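Local coordinates for protein glycerol-3-phosphate dehydrogenase [NAD(P)+] (Coxiella burnetii, PDB 3K96) that probably catalyses the NAD(P)H-dependent reduction of dihydroxyacetone phosphate to sn-glycerol 3-phosphate, the precursor for phospholipid synthesis, at residues 328-333 against 337-342; 43-48 against 55-60; 207-212 against 263-268; 127-132 against 149-154. One frame throughout, in Å; residues are numbered along the deposited sequence. Where two conformers were deposited one is given.

Interaction 1. Residues 328-333 against 337-342; sequences TFQVHR and EDLDPQ
Two backbone donors converge on Arg-333 O from the chain that follows its helix. Glu-337 N gives the firm bond, 2.8 Å to Arg-333 O, although it is bent (146° at the hydrogen). Leu-339 N reaches the same Arg-333 O at 3.3 Å, a weak bond but a straighter one. Between these donors Asp-338 adopts positive phi, which turns the chain back over the last turns of helix 326-336.

This is a helix C-terminal turn in the all-helical C-terminal part of the enzyme. It leads into helix 341-349, where Asp-340 is the N-cap and its OD2 accepts from Gln-343 N.

The charged contact is partly water-mediated. Arg-333 NE and Glu-337 OE1 form a long salt bridge of 3.9 Å, the guanidinium and carboxylate planes 63° apart. A water closes the gap, accepting from Arg-333 NE at 2.6 Å and donating to Glu-337 OE1 at 2.7 Å. In one of the two conformers modelled for Arg-333 and for Gln-330, Arg-333 NH1 donates to Gln-330 OE1 at 2.9 Å, while Glu-347 binds both Arg-333 NH1 and Gln-330 NE2.

Apolar packing falls to Leu-339. With CG anti to its N (chi1 -176°), the leucine lays CD2 over one face of the guanidinium, near the rim, and 3.8 Å from Arg-333 CB. A branched aliphatic residue suits this place because it touches both the arginine's stem and its flat end.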
loop_
_atom_site.group_PDB
_atom_site.type_symbol
_atom_site.label_atom_id
_atom_site.label_comp_id
_atom_site.label_asym_id
_atom_site.label_seq_id
_atom_site.Cartn_x
_atom_site.Cartn_y
_atom_site.Cartn_z
ATOM N N THR A 328 -7.557 11.025 11.007
ATOM C CA THR A 328 -8.940 11.472 10.805
ATOM C C THR A 328 -9.200 12.766 11.557
ATOM O O THR A 328 -9.844 13.660 11.044
ATOM C CB THR A 328 -9.925 10.407 11.295
ATOM O OG1 THR A 328 -9.703 9.199 10.549
ATOM C CG2 THR A 328 -11.358 10.895 11.149
ATOM N N PHE A 329 -8.674 12.863 12.772
ATOM C CA PHE A 329 -8.866 14.066 13.557
ATOM C C PHE A 329 -8.152 15.267 12.959
ATOM O O PHE A 329 -8.702 16.364 12.977
ATOM C CB PHE A 329 -8.466 13.845 15.011
ATOM C CG PHE A 329 -9.501 13.117 15.798
ATOM C CD1 PHE A 329 -9.953 13.621 17.010
ATOM C CD2 PHE A 329 -10.091 11.952 15.294
ATOM C CE1 PHE A 329 -10.946 12.945 17.733
ATOM C CE2 PHE A 329 -11.063 11.285 16.001
ATOM C CZ PHE A 329 -11.495 11.780 17.227
ATOM N N GLN A 330 -6.941 15.073 12.438
ATOM C CA GLN A 330 -6.210 16.180 11.809
ATOM C C GLN A 330 -6.939 16.642 10.560
ATOM O O GLN A 330 -7.078 17.838 10.330
ATOM C CB GLN A 330 -4.782 15.789 11.454
ATOM C CG GLN A 330 -3.836 15.706 12.625
ATOM C CD GLN A 330 -3.477 17.067 13.200
ATOM O OE1 GLN A 330 -4.347 17.870 13.532
ATOM N NE2 GLN A 330 -2.177 17.322 13.330
ATOM N N VAL A 331 -7.414 15.706 9.750
ATOM C CA VAL A 331 -8.155 16.101 8.538
ATOM C C VAL A 331 -9.371 16.944 8.955
ATOM O O VAL A 331 -9.638 18.005 8.376
ATOM C CB VAL A 331 -8.567 14.911 7.654
ATOM C CG1 VAL A 331 -9.484 15.375 6.508
ATOM C CG2 VAL A 331 -7.332 14.223 7.097
ATOM N N HIS A 332 -10.078 16.502 9.992
ATOM C CA HIS A 332 -11.229 17.253 10.484
ATOM C C HIS A 332 -10.825 18.682 10.894
ATOM O O HIS A 332 -11.560 19.634 10.623
ATOM C CB HIS A 332 -11.886 16.523 11.676
ATOM C CG HIS A 332 -13.255 17.026 12.009
ATOM N ND1 HIS A 332 -13.484 18.014 12.944
ATOM C CD2 HIS A 332 -14.471 16.695 11.500
ATOM C CE1 HIS A 332 -14.785 18.253 13.012
ATOM N NE2 HIS A 332 -15.405 17.480 12.133
ATOM N N ARG A 333 -9.665 18.816 11.558
ATOM C CA ARG A 333 -9.162 20.122 11.989
ATOM C C ARG A 333 -8.835 20.997 10.780
ATOM O O ARG A 333 -9.093 22.198 10.777
ATOM C CB ARG A 333 -7.904 19.974 12.862
ATOM C CG ARG A 333 -8.073 19.203 14.168
ATOM C CD ARG A 333 -6.712 19.074 14.910
ATOM N NE ARG A 333 -6.255 20.362 15.412
ATOM C CZ ARG A 333 -5.009 20.649 15.795
ATOM N NH1 ARG A 333 -4.006 19.760 15.697
ATOM N NH2 ARG A 333 -4.763 21.867 16.229
ATOM N N GLU A 337 -11.300 23.717 11.458
ATOM C CA GLU A 337 -10.641 24.589 12.452
ATOM C C GLU A 337 -9.533 25.429 11.844
ATOM O O GLU A 337 -8.682 25.956 12.553
ATOM C CB GLU A 337 -10.101 23.758 13.605
ATOM C CG GLU A 337 -11.195 22.956 14.300
ATOM C CD GLU A 337 -10.683 22.160 15.474
ATOM O OE1 GLU A 337 -9.525 22.373 15.922
ATOM O OE2 GLU A 337 -11.448 21.310 15.948
ATOM N N ASP A 338 -9.545 25.520 10.522
ATOM C CA ASP A 338 -8.595 26.326 9.765
ATOM C C ASP A 338 -7.127 25.918 9.999
ATOM O O ASP A 338 -6.234 26.728 9.801
ATOM C CB ASP A 338 -8.799 27.802 10.126
ATOM C CG ASP A 338 -8.192 28.747 9.118
ATOM O OD1 ASP A 338 -8.267 28.465 7.898
ATOM O OD2 ASP A 338 -7.662 29.805 9.557
ATOM N N LEU A 339 -6.886 24.667 10.408
ATOM C CA LEU A 339 -5.525 24.194 10.623
ATOM C C LEU A 339 -4.700 24.223 9.336
ATOM O O LEU A 339 -5.120 23.698 8.299
ATOM C CB LEU A 339 -5.534 22.778 11.179
ATOM C CG LEU A 339 -4.175 22.172 11.540
ATOM C CD1 LEU A 339 -3.472 23.016 12.610
ATOM C CD2 LEU A 339 -4.319 20.706 12.009
ATOM N N ASP A 340 -3.541 24.877 9.404
ATOM C CA ASP A 340 -2.608 24.956 8.282
ATOM C C ASP A 340 -2.152 23.553 7.896
ATOM O O ASP A 340 -1.699 22.793 8.750
ATOM C CB ASP A 340 -1.369 25.749 8.676
ATOM C CG ASP A 340 -0.317 25.702 7.620
ATOM O OD1 ASP A 340 -0.627 26.089 6.470
ATOM O OD2 ASP A 340 0.816 25.281 7.927
ATOM N N PRO A 341 -2.275 23.200 6.609
ATOM C CA PRO A 341 -1.908 21.860 6.126
ATOM C C PRO A 341 -0.479 21.429 6.424
ATOM O O PRO A 341 -0.272 20.306 6.876
ATOM C CB PRO A 341 -2.139 21.972 4.613
ATOM C CG PRO A 341 -3.270 22.914 4.520
ATOM C CD PRO A 341 -3.036 23.941 5.586
ATOM N N GLN A 342 0.496 22.293 6.165
ATOM C CA GLN A 342 1.868 21.918 6.453
ATOM C C GLN A 342 2.037 21.598 7.932
ATOM O O GLN A 342 2.564 20.546 8.282
ATOM C CB GLN A 342 2.874 22.978 6.013
ATOM C CG GLN A 342 4.307 22.571 6.299
ATOM C CD GLN A 342 5.326 23.489 5.661
ATOM O OE1 GLN A 342 5.130 23.983 4.545
ATOM N NE2 GLN A 342 6.443 23.689 6.347
HETATM O O HOH W 1 -7.020 22.867 15.053
#

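Interaction 2. Residues 43-48 against 55-60; sequences ALALVL and VRLWSY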
loop_
_atom_site.group_PDB
_atom_site.type_symbol
_atom_site.label_atom_id
_atom_site.label_comp_id
_atom_site.label_asym_id
_atom_site.label_seq_id
_atom_site.Cartn_x
_atom_site.Cartn_y
_atom_site.Cartn_z
ATOM N N ALA A 43 -20.582 0.736 -13.766
ATOM C CA ALA A 43 -19.578 -0.277 -14.085
ATOM C C ALA A 43 -20.063 -1.662 -13.618
ATOM O O ALA A 43 -19.920 -2.648 -14.320
ATOM C CB ALA A 43 -18.215 0.073 -13.431
ATOM N N LEU A 44 -20.613 -1.726 -12.420
ATOM C CA LEU A 44 -21.170 -2.989 -11.903
ATOM C C LEU A 44 -22.321 -3.458 -12.814
ATOM O O LEU A 44 -22.472 -4.659 -13.094
ATOM C CB LEU A 44 -21.656 -2.807 -10.468
ATOM C CG LEU A 44 -20.565 -2.817 -9.399
ATOM C CD1 LEU A 44 -21.063 -2.183 -8.102
ATOM C CD2 LEU A 44 -20.031 -4.240 -9.203
ATOM N N ALA A 45 -23.121 -2.510 -13.280
ATOM C CA ALA A 45 -24.246 -2.835 -14.164
ATOM C C ALA A 45 -23.742 -3.433 -15.463
ATOM O O ALA A 45 -24.376 -4.342 -16.023
ATOM C CB ALA A 45 -25.121 -1.583 -14.422
ATOM N N LEU A 46 -22.590 -2.942 -15.945
ATOM C CA LEU A 46 -21.993 -3.465 -17.166
ATOM C C LEU A 46 -21.440 -4.849 -16.961
ATOM O O LEU A 46 -21.580 -5.705 -17.822
ATOM C CB LEU A 46 -20.863 -2.561 -17.686
ATOM C CG LEU A 46 -21.271 -1.245 -18.315
ATOM C CD1 LEU A 46 -20.055 -0.371 -18.578
ATOM C CD2 LEU A 46 -22.062 -1.546 -19.601
ATOM N N VAL A 47 -20.748 -5.068 -15.845
ATOM C CA VAL A 47 -20.204 -6.387 -15.578
ATOM C C VAL A 47 -21.312 -7.441 -15.672
ATOM O O VAL A 47 -21.129 -8.485 -16.295
ATOM C CB VAL A 47 -19.545 -6.453 -14.191
ATOM C CG1 VAL A 47 -19.306 -7.893 -13.778
ATOM C CG2 VAL A 47 -18.217 -5.625 -14.184
ATOM N N LEU A 48 -22.451 -7.171 -15.042
ATOM C CA LEU A 48 -23.563 -8.119 -15.056
ATOM C C LEU A 48 -24.277 -8.178 -16.410
ATOM O O LEU A 48 -24.521 -9.257 -16.932
ATOM C CB LEU A 48 -24.577 -7.772 -13.949
ATOM C CG LEU A 48 -24.025 -7.781 -12.513
ATOM C CD1 LEU A 48 -25.046 -7.280 -11.514
ATOM C CD2 LEU A 48 -23.519 -9.160 -12.130
ATOM N N VAL A 55 -30.471 -6.229 -16.215
ATOM C CA VAL A 55 -30.152 -5.266 -15.207
ATOM C C VAL A 55 -30.933 -3.989 -15.365
ATOM O O VAL A 55 -31.076 -3.474 -16.477
ATOM C CB VAL A 55 -28.641 -4.883 -15.256
ATOM C CG1 VAL A 55 -28.330 -3.878 -14.158
ATOM C CG2 VAL A 55 -27.768 -6.120 -15.130
ATOM N N ARG A 56 -31.415 -3.461 -14.245
ATOM C CA ARG A 56 -32.127 -2.197 -14.221
ATOM C C ARG A 56 -31.298 -1.208 -13.398
ATOM O O ARG A 56 -31.033 -1.432 -12.212
ATOM C CB ARG A 56 -33.508 -2.345 -13.598
ATOM C CG ARG A 56 -34.426 -3.275 -14.346
ATOM C CD ARG A 56 -35.749 -3.382 -13.619
ATOM N NE ARG A 56 -36.638 -4.360 -14.231
ATOM C CZ ARG A 56 -37.869 -4.629 -13.807
ATOM N NH1 ARG A 56 -38.373 -4.002 -12.748
ATOM N NH2 ARG A 56 -38.598 -5.534 -14.453
ATOM N N LEU A 57 -30.926 -0.108 -14.033
ATOM C CA LEU A 57 -30.122 0.914 -13.408
ATOM C C LEU A 57 -30.952 2.152 -13.149
ATOM O O LEU A 57 -31.475 2.748 -14.078
ATOM C CB LEU A 57 -28.958 1.264 -14.343
ATOM C CG LEU A 57 -27.942 2.282 -13.838
ATOM C CD1 LEU A 57 -27.255 1.753 -12.583
ATOM C CD2 LEU A 57 -26.927 2.587 -14.946
ATOM N N TRP A 58 -31.045 2.556 -11.895
ATOM C CA TRP A 58 -31.824 3.728 -11.494
ATOM C C TRP A 58 -30.935 4.867 -11.018
ATOM O O TRP A 58 -29.908 4.656 -10.364
ATOM C CB TRP A 58 -32.765 3.343 -10.359
ATOM C CG TRP A 58 -33.564 4.472 -9.734
ATOM C CD1 TRP A 58 -34.749 4.994 -10.191
ATOM C CD2 TRP A 58 -33.275 5.161 -8.507
ATOM N NE1 TRP A 58 -35.192 5.983 -9.344
ATOM C CE2 TRP A 58 -34.311 6.104 -8.300
ATOM C CE3 TRP A 58 -32.232 5.081 -7.563
ATOM C CZ2 TRP A 58 -34.337 6.959 -7.196
ATOM C CZ3 TRP A 58 -32.262 5.921 -6.460
ATOM C CH2 TRP A 58 -33.312 6.855 -6.286
ATOM N N SER A 59 -31.353 6.075 -11.360
ATOM C CA SER A 59 -30.681 7.272 -10.942
ATOM C C SER A 59 -31.718 8.227 -10.408
ATOM O O SER A 59 -32.807 8.342 -10.985
ATOM C CB SER A 59 -29.983 7.931 -12.131
ATOM O OG SER A 59 -29.393 9.160 -11.739
ATOM N N TYR A 60 -31.383 8.930 -9.329
ATOM C CA TYR A 60 -32.293 9.933 -8.759
ATOM C C TYR A 60 -32.229 11.302 -9.480
ATOM O O TYR A 60 -33.104 12.147 -9.273
ATOM C CB TYR A 60 -32.094 10.089 -7.245
ATOM C CG TYR A 60 -30.663 10.265 -6.767
ATOM C CD1 TYR A 60 -30.069 11.513 -6.741
ATOM C CD2 TYR A 60 -29.930 9.175 -6.293
ATOM C CE1 TYR A 60 -28.776 11.675 -6.286
ATOM C CE2 TYR A 60 -28.638 9.322 -5.842
ATOM C CZ TYR A 60 -28.062 10.574 -5.835
ATOM O OH TYR A 60 -26.771 10.733 -5.381
#
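The first beta-alpha-beta unit comprises strand 32-35, helix 39-49 and strand 55-58, and Ala-45 meets Val-55 where the helix runs back alongside the second strand. The short helical and strand segments run nearly antiparallel, at 170°, with their axes 9.0 Å apart. Alanine suits the helix position because its single methyl fits between helix and sheet: Ala-45 CB is 4.0 Å from Val-55 CG1 and, more loosely, 4.4 Å from Leu-57 CD1.

The beta-branched Val-55 suits an extended strand and divides its two methyls between helix residues one turn apart. Its CG1 lies anti to the backbone N (chi1 -179°) and takes Ala-45. The other branch, CG2, turns to Leu-48, 3.8 Å from Leu-48 CB, and also lies against the carbonyl of Ala-45, with CG2 to O at 3.9 Å. No hydrogen bond crosses this buried apolar seam. Ile-32 and Ile-34 of the adjoining strand 32-35 and Leu-87 of the edge strand continue the greasy surface beneath the helix.

The sequence at the start of helix 39-49 fits the GxGxxG pattern, and Ser-39 and Trp-40 within it are predicted to bind NADPH. Such a helix packed on parallel strands is typical of the first beta-alpha-beta unit of a Rossmann fold.

Interaction 3. Residues 207-212 against 263-268; sequences IGVELC and GLAGLG
Cys-212 makes the tight end of this helix pair. Its CB stands 3.3 Å from Ala-265 O, and its SG reaches Gly-266 CA at 3.8 Å. Having no side chain, Gly-266 lets the sulfur lie directly against the backbone, and the CA atoms of Cys-212 and Gly-266 come within 5.2 Å. The sulfur is placed there by chi1 of -78°, which sets it beside the cysteine's own backbone N. Small residues on both sides are consistent with the segment axes approaching to 8.6 Å.

The pair belongs to the helical C-terminal domain, joining the start of the long helix 206-228 to the first turn of helix 264-275. That first turn is widened into a pi-type turn, in which Gly-268 N donates to Gly-263 O at 3.0 Å. Asp-269, predicted to bind sn-glycerol 3-phosphate, follows directly.

Toward Val-209 the packing is looser. Both its methyls sit near Ala-265 CB, with CG1 at 3.9 Å, but nothing else of the other segment joins them; strand 156-160 touches the same valine. Just before Ala-265, Gly-263 and Leu-264 are partly exposed, and Leu-264 packs on Thr-241 of the second subunit, while Leu-267 meets Leu-267 of that subunit.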
loop_
_atom_site.group_PDB
_atom_site.type_symbol
_atom_site.label_atom_id
_atom_site.label_comp_id
_atom_site.label_asym_id
_atom_site.label_seq_id
_atom_site.Cartn_x
_atom_site.Cartn_y
_atom_site.Cartn_z
ATOM N N ILE A 207 -18.852 -6.196 9.005
ATOM C CA ILE A 207 -18.582 -4.987 9.761
ATOM C C ILE A 207 -17.169 -4.447 9.502
ATOM O O ILE A 207 -17.005 -3.258 9.316
ATOM C CB ILE A 207 -18.884 -5.153 11.255
ATOM C CG1 ILE A 207 -18.797 -3.812 11.945
ATOM C CG2 ILE A 207 -17.948 -6.179 11.902
ATOM C CD1 ILE A 207 -19.675 -3.719 13.156
ATOM N N GLY A 208 -16.184 -5.324 9.426
ATOM C CA GLY A 208 -14.819 -4.903 9.173
ATOM C C GLY A 208 -14.700 -4.293 7.791
ATOM O O GLY A 208 -14.042 -3.270 7.614
ATOM N N VAL A 209 -15.342 -4.930 6.805
ATOM C CA VAL A 209 -15.327 -4.445 5.439
ATOM C C VAL A 209 -15.938 -3.040 5.363
ATOM O O VAL A 209 -15.393 -2.136 4.718
ATOM C CB VAL A 209 -16.060 -5.448 4.457
ATOM C CG1 VAL A 209 -16.295 -4.817 3.104
ATOM C CG2 VAL A 209 -15.248 -6.742 4.314
ATOM N N GLU A 210 -17.060 -2.843 6.037
ATOM C CA GLU A 210 -17.714 -1.548 6.042
ATOM C C GLU A 210 -16.847 -0.473 6.663
ATOM O O GLU A 210 -16.714 0.596 6.130
ATOM C CB GLU A 210 -19.002 -1.606 6.853
ATOM C CG GLU A 210 -20.166 -2.286 6.155
ATOM C CD GLU A 210 -21.389 -2.346 7.072
ATOM O OE1 GLU A 210 -22.303 -1.539 6.889
ATOM O OE2 GLU A 210 -21.400 -3.159 8.015
ATOM N N LEU A 211 -16.303 -0.755 7.827
ATOM C CA LEU A 211 -15.512 0.229 8.518
ATOM C C LEU A 211 -14.220 0.593 7.765
ATOM O O LEU A 211 -13.826 1.755 7.742
ATOM C CB LEU A 211 -15.267 -0.226 9.955
ATOM C CG LEU A 211 -16.545 -0.163 10.804
ATOM C CD1 LEU A 211 -16.291 -0.816 12.148
ATOM C CD2 LEU A 211 -17.038 1.306 10.979
ATOM N N CYS A 212 -13.596 -0.389 7.124
ATOM C CA CYS A 212 -12.400 -0.122 6.319
ATOM C C CYS A 212 -12.761 0.836 5.215
ATOM O O CYS A 212 -12.047 1.806 4.950
ATOM C CB CYS A 212 -11.843 -1.411 5.707
ATOM S SG CYS A 212 -10.921 -2.401 6.846
ATOM N N GLY A 263 -6.592 -7.258 3.877
ATOM C CA GLY A 263 -7.172 -7.782 2.623
ATOM C C GLY A 263 -7.548 -6.705 1.620
ATOM O O GLY A 263 -7.166 -5.542 1.757
ATOM N N LEU A 264 -8.339 -7.108 0.614
ATOM C CA LEU A 264 -8.771 -6.223 -0.450
ATOM C C LEU A 264 -9.545 -5.008 0.012
ATOM O O LEU A 264 -9.326 -3.912 -0.517
ATOM C CB LEU A 264 -9.612 -7.011 -1.460
ATOM C CG LEU A 264 -8.890 -8.088 -2.257
ATOM C CD1 LEU A 264 -9.869 -9.115 -2.890
ATOM C CD2 LEU A 264 -7.977 -7.420 -3.329
ATOM N N ALA A 265 -10.425 -5.189 1.005
ATOM C CA ALA A 265 -11.291 -4.102 1.495
ATOM C C ALA A 265 -10.529 -3.109 2.404
ATOM O O ALA A 265 -10.929 -1.953 2.550
ATOM C CB ALA A 265 -12.508 -4.680 2.218
ATOM N N GLY A 266 -9.416 -3.554 2.974
ATOM C CA GLY A 266 -8.606 -2.680 3.824
ATOM C C GLY A 266 -7.437 -2.208 2.984
ATOM O O GLY A 266 -7.573 -1.288 2.163
ATOM N N LEU A 267 -6.306 -2.883 3.159
ATOM C CA LEU A 267 -5.062 -2.581 2.436
ATOM C C LEU A 267 -5.198 -2.362 0.934
ATOM O O LEU A 267 -4.666 -1.399 0.394
ATOM C CB LEU A 267 -4.055 -3.707 2.678
ATOM C CG LEU A 267 -2.803 -3.701 1.810
ATOM C CD1 LEU A 267 -1.985 -2.456 2.081
ATOM C CD2 LEU A 267 -2.006 -4.956 2.052
ATOM N N GLY A 268 -5.916 -3.250 0.245
ATOM C CA GLY A 268 -6.042 -3.137 -1.197
ATOM C C GLY A 268 -6.603 -1.824 -1.650
ATOM O O GLY A 268 -5.963 -1.093 -2.414
#

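Interaction 4. Residues 127-132 against 149-154; sequences TRIAWG and TELGQV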
loop_
_atom_site.group_PDB
_atom_site.type_symbol
_atom_site.label_atom_id
_atom_site.label_comp_id
_atom_site.label_asym_id
_atom_site.label_seq_id
_atom_site.Cartn_x
_atom_site.Cartn_y
_atom_site.Cartn_z
ATOM N N THR A 127 -37.046 -9.683 -0.296
ATOM C CA THR A 127 -36.098 -8.684 -0.727
ATOM C C THR A 127 -34.735 -8.889 -0.058
ATOM O O THR A 127 -34.656 -9.178 1.140
ATOM C CB THR A 127 -36.608 -7.282 -0.408
ATOM O OG1 THR A 127 -37.731 -7.014 -1.238
ATOM C CG2 THR A 127 -35.505 -6.203 -0.655
ATOM N N ARG A 128 -33.679 -8.780 -0.867
ATOM C CA ARG A 128 -32.297 -8.874 -0.403
ATOM C C ARG A 128 -31.592 -7.624 -0.879
ATOM O O ARG A 128 -31.760 -7.210 -2.024
ATOM C CB ARG A 128 -31.625 -10.130 -0.937
ATOM C CG ARG A 128 -32.400 -11.388 -0.577
ATOM C CD ARG A 128 -31.617 -12.620 -0.904
ATOM N NE ARG A 128 -31.437 -12.847 -2.330
ATOM C CZ ARG A 128 -30.829 -13.918 -2.824
ATOM N NH1 ARG A 128 -30.339 -14.839 -2.008
ATOM N NH2 ARG A 128 -30.707 -14.068 -4.124
ATOM N N ILE A 129 -30.780 -7.051 0.001
ATOM C CA ILE A 129 -30.128 -5.782 -0.257
ATOM C C ILE A 129 -28.613 -5.835 -0.136
ATOM O O ILE A 129 -28.068 -6.172 0.902
ATOM C CB ILE A 129 -30.688 -4.700 0.707
ATOM C CG1 ILE A 129 -32.175 -4.456 0.413
ATOM C CG2 ILE A 129 -29.938 -3.341 0.565
ATOM C CD1 ILE A 129 -32.842 -3.615 1.449
ATOM N N ALA A 130 -27.937 -5.506 -1.227
ATOM C CA ALA A 130 -26.479 -5.453 -1.234
ATOM C C ALA A 130 -26.117 -4.024 -1.539
ATOM O O ALA A 130 -26.944 -3.296 -2.060
ATOM C CB ALA A 130 -25.902 -6.397 -2.282
ATOM N N TRP A 131 -24.904 -3.594 -1.159
ATOM C CA TRP A 131 -24.451 -2.247 -1.489
ATOM C C TRP A 131 -22.945 -2.206 -1.799
ATOM O O TRP A 131 -22.152 -3.034 -1.322
ATOM C CB TRP A 131 -24.778 -1.223 -0.389
ATOM C CG TRP A 131 -24.121 -1.540 0.916
ATOM C CD1 TRP A 131 -22.882 -1.134 1.336
ATOM C CD2 TRP A 131 -24.653 -2.350 1.953
ATOM N NE1 TRP A 131 -22.613 -1.652 2.582
ATOM C CE2 TRP A 131 -23.689 -2.405 2.980
ATOM C CE3 TRP A 131 -25.855 -3.044 2.116
ATOM C CZ2 TRP A 131 -23.894 -3.120 4.150
ATOM C CZ3 TRP A 131 -26.057 -3.760 3.282
ATOM C CH2 TRP A 131 -25.078 -3.793 4.284
ATOM N N GLY A 132 -22.601 -1.236 -2.641
ATOM C CA GLY A 132 -21.227 -0.929 -3.019
ATOM C C GLY A 132 -20.820 0.404 -2.416
ATOM O O GLY A 132 -19.654 0.823 -2.551
ATOM N N THR A 149 -32.207 -1.788 10.523
ATOM C CA THR A 149 -33.134 -1.013 11.342
ATOM C C THR A 149 -34.337 -0.468 10.569
ATOM O O THR A 149 -35.468 -0.581 11.023
ATOM C CB THR A 149 -32.399 0.158 12.015
ATOM O OG1 THR A 149 -31.405 -0.382 12.875
ATOM C CG2 THR A 149 -33.354 1.053 12.839
ATOM N N GLU A 150 -34.101 0.098 9.394
ATOM C CA GLU A 150 -35.175 0.704 8.631
ATOM C C GLU A 150 -36.011 -0.235 7.753
ATOM O O GLU A 150 -37.183 0.008 7.589
ATOM C CB GLU A 150 -34.622 1.834 7.741
ATOM C CG GLU A 150 -33.787 2.860 8.460
ATOM C CD GLU A 150 -34.480 3.484 9.663
ATOM O OE1 GLU A 150 -35.720 3.510 9.676
ATOM O OE2 GLU A 150 -33.775 3.989 10.583
ATOM N N LEU A 151 -35.399 -1.278 7.181
ATOM C CA LEU A 151 -36.104 -2.181 6.262
ATOM C C LEU A 151 -36.338 -3.577 6.857
ATOM O O LEU A 151 -36.985 -4.412 6.234
ATOM C CB LEU A 151 -35.307 -2.317 4.951
ATOM C CG LEU A 151 -34.923 -1.007 4.213
ATOM C CD1 LEU A 151 -34.113 -1.261 2.945
ATOM C CD2 LEU A 151 -36.154 -0.198 3.844
ATOM N N GLY A 152 -35.808 -3.832 8.047
ATOM C CA GLY A 152 -35.952 -5.129 8.654
ATOM C C GLY A 152 -34.692 -5.929 8.374
ATOM O O GLY A 152 -33.890 -5.573 7.506
ATOM N N GLN A 153 -34.532 -7.006 9.114
ATOM C CA GLN A 153 -33.387 -7.882 9.023
ATOM C C GLN A 153 -33.397 -8.774 7.792
ATOM O O GLN A 153 -33.523 -9.994 7.883
ATOM C CB GLN A 153 -33.338 -8.733 10.271
ATOM C CG GLN A 153 -33.028 -7.906 11.520
ATOM C CD GLN A 153 -31.574 -7.395 11.530
ATOM O OE1 GLN A 153 -30.743 -7.782 10.686
ATOM N NE2 GLN A 153 -31.263 -6.557 12.497
ATOM N N VAL A 154 -33.243 -8.149 6.643
ATOM C CA VAL A 154 -33.209 -8.840 5.383
ATOM C C VAL A 154 -31.815 -9.383 5.088
ATOM O O VAL A 154 -30.854 -8.983 5.712
ATOM C CB VAL A 154 -33.586 -7.857 4.266
ATOM C CG1 VAL A 154 -35.060 -7.321 4.480
ATOM C CG2 VAL A 154 -32.562 -6.700 4.213
#
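Val-154 N donates to Gly-152 O at 2.8 Å, closing an inverse gamma turn centred on Gln-153 that swings Val-154 back against Thr-127 and Ile-129. The turn lies in the beta-alpha-beta unit of strand 128-131, helix 143-151 and strand 156-160, within the parallel part of the sheet of the Rossmann-type domain. Gly-152 leaves the helix with positive phi (98°), a conformation to which glycine is well suited.

Across the contact itself there is no hydrogen bond. Val-154 sits on the carbonyl of Thr-127, with CB 3.6 Å from Thr-127 O and CG1 3.8 Å from the same oxygen. The polar end of Thr-127 has its own partner, OG1 being hydrogen-bonded to Asp-124. From Pro-155 onward the chain pairs with Ile-129, so the valine lies just ahead of the neighbouring strand.

Ile-129 carries the apolar side. Its beta-branched shape suits the strand, and its long arm, extended beyond CG1 (chi2 170°), holds CD1 out toward the helix end. There it meets Leu-151 at about a right angle, though the modelled separation of their methyls is too short to be reliable. Val-147 from the helix and Ile-105 from the adjoining strand also touch Ile-129. Arg-128 points away and forms salt bridges with Asp-102 and Asp-188. On the side of the turn, Ile-129 CD1 comes obliquely to Val-154 CG2, 4.2 Å away.

How the interactions relate
Interactions 2 and 4 reach the same sheet, each joining a helix to a strand within a beta-alpha-beta unit, with centres 18 Å apart. Interaction 2 is fully buried; interaction 4, at a helix end, is partly exposed. Both cross by apolar packing without hydrogen bonds. Interaction 3 is also buried but joins two helices through small residues, near predicted substrate-binding positions and the second subunit. It touches interaction 4, Glu-210 OE1 lying 3.5 Å from Trp-131 CZ2, and so links the two family regions. Interaction 1, about 37 Å from interaction 2 between centres, is the peripheral one, and there backbone bonds, charge and water replace purely apolar packing.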